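Local coordinates for SusD superfamily protein (Bacteroides thetaiotaomicron VPI-5482, PDB 3HDX), which probably binds polysaccharide at the outer membrane as a SusD-family protein of carbohydrate metabolism, at residues A[85-88]-A[89-93]. Residues are numbered along the deposited sequence; the frame is centred on the assembly and turned at random.
Sequences ASVF and MEKAP
The carbonyl oxygen of Phe-88 accepts N-H groups from Lys-91 and Ala-92, three and four residues on: a bond of 2.9 Å from Ala-92 N, nearly straight at 161°, and a weak, bent one of 3.3 Å from Lys-91 N. Lys-91 N in turn gives its better bond to Val-87 O, at 2.9 Å. The side chains meet as well: the methyl of Ala-92 sits over one face of the Phe-88 ring, with Ala-92 CB 3.8 Å from the centroid, a CH-pi contact shifted toward the rim, nearest to Phe-88 CE1 at 3.4 Å. With CG anti to the backbone N (chi1 -173°), the ring stands out from the helix with one face turned to this next-turn methyl, whose small size lets the aromatic lie this close. The ring also meets Trp-8 nearly at right angles and packs on Ala-17 and Leu-18 of helix 11-30, so an alanine here would probably leave the Ala-92 methyl and Trp-8 without their aromatic partner and open a gap toward that helix. Glu-90, on the exposed side, runs its extended chain past Ser-86 O, and in the modelled conformer its OE1 hydrogen-bonds Ser-138 OG. Buried Ser-86 OG hydrogen-bonds Arg-118 NH1 and Ile-82 O, one turn back. These i to i+4 bonds are those of an alpha helix, here packed through Phe-88 on helix 11-30 and through the flexible, apolar selenomethionine Met-89 on helix 104-129, as expected of the largely helical SusD fold.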
loop_
_atom_site.group_PDB
_atom_site.type_symbol
_atom_site.label_atom_id
_atom_site.label_comp_id
_atom_site.label_asym_id
_atom_site.label_seq_id
_atom_site.Cartn_x
_atom_site.Cartn_y
_atom_site.Cartn_z
ATOM N N ALA A 85 -5.982 -7.081 17.052
ATOM C CA ALA A 85 -5.363 -5.891 17.675
ATOM C C ALA A 85 -6.120 -5.471 18.943
ATOM O O ALA A 85 -5.490 -5.232 19.966
ATOM C CB ALA A 85 -5.297 -4.722 16.655
ATOM N N SER A 86 -7.446 -5.439 18.883
ATOM C CA SER A 86 -8.234 -5.061 20.039
ATOM C C SER A 86 -8.005 -6.018 21.226
ATOM O O SER A 86 -7.844 -5.567 22.372
ATOM C CB SER A 86 -9.714 -5.052 19.695
ATOM O OG SER A 86 -9.968 -4.077 18.692
ATOM N N VAL A 87 -7.971 -7.322 20.934
ATOM C CA VAL A 87 -7.706 -8.336 21.986
ATOM C C VAL A 87 -6.312 -8.124 22.583
ATOM O O VAL A 87 -6.135 -8.146 23.825
ATOM C CB VAL A 87 -7.886 -9.795 21.461
ATOM C CG1 VAL A 87 -7.420 -10.809 22.533
ATOM C CG2 VAL A 87 -9.339 -10.054 21.110
ATOM N N PHE A 88 -5.313 -7.898 21.719
ATOM C CA PHE A 88 -3.956 -7.682 22.188
ATOM C C PHE A 88 -3.917 -6.484 23.158
ATOM O O PHE A 88 -3.334 -6.566 24.244
ATOM C CB PHE A 88 -2.991 -7.464 21.004
ATOM C CG PHE A 88 -1.544 -7.400 21.408
ATOM C CD1 PHE A 88 -1.007 -6.277 22.025
ATOM C CD2 PHE A 88 -0.707 -8.502 21.198
ATOM C CE1 PHE A 88 0.306 -6.271 22.432
ATOM C CE2 PHE A 88 0.586 -8.477 21.584
ATOM C CZ PHE A 88 1.092 -7.384 22.222
HETATM N N MSE A 89 -4.569 -5.381 22.794
HETATM C CA MSE A 89 -4.548 -4.192 23.654
HETATM C C MSE A 89 -5.258 -4.417 24.983
HETATM O O MSE A 89 -4.877 -3.796 25.979
HETATM C CB MSE A 89 -5.158 -3.003 22.927
HETATM C CG MSE A 89 -4.351 -2.637 21.671
HETATM SE SE MSE A 89 -5.203 -1.385 20.509
HETATM C CE MSE A 89 -5.033 0.155 21.545
ATOM N N GLU A 90 -6.281 -5.285 24.988
ATOM C CA GLU A 90 -7.015 -5.601 26.207
ATOM C C GLU A 90 -6.240 -6.526 27.136
ATOM O O GLU A 90 -6.313 -6.356 28.381
ATOM C CB GLU A 90 -8.375 -6.254 25.857
ATOM C CG GLU A 90 -9.328 -5.289 25.169
ATOM C CD GLU A 90 -10.475 -5.943 24.403
ATOM O OE1 GLU A 90 -10.668 -7.197 24.534
ATOM O OE2 GLU A 90 -11.214 -5.161 23.711
ATOM N N LYS A 91 -5.519 -7.486 26.540
ATOM C CA LYS A 91 -4.913 -8.582 27.316
ATOM C C LYS A 91 -3.414 -8.493 27.593
ATOM O O LYS A 91 -2.956 -8.946 28.642
ATOM C CB LYS A 91 -5.263 -9.893 26.632
ATOM C CG LYS A 91 -6.769 -10.162 26.559
ATOM C CD LYS A 91 -7.411 -10.335 27.921
ATOM C CE LYS A 91 -8.914 -10.660 27.799
ATOM N NZ LYS A 91 -9.488 -11.173 29.072
ATOM N N ALA A 92 -2.655 -7.913 26.685
ATOM C CA ALA A 92 -1.206 -7.800 26.862
ATOM C C ALA A 92 -0.723 -7.031 28.109
ATOM O O ALA A 92 0.334 -7.389 28.653
ATOM C CB ALA A 92 -0.543 -7.233 25.569
ATOM N N PRO A 93 -1.459 -5.986 28.564
ATOM C CA PRO A 93 -0.963 -5.254 29.748
ATOM C C PRO A 93 -0.740 -6.155 30.975
ATOM O O PRO A 93 0.200 -5.933 31.738
ATOM C CB PRO A 93 -2.054 -4.222 29.983
ATOM C CG PRO A 93 -2.550 -3.920 28.584
ATOM C CD PRO A 93 -2.564 -5.238 27.919
#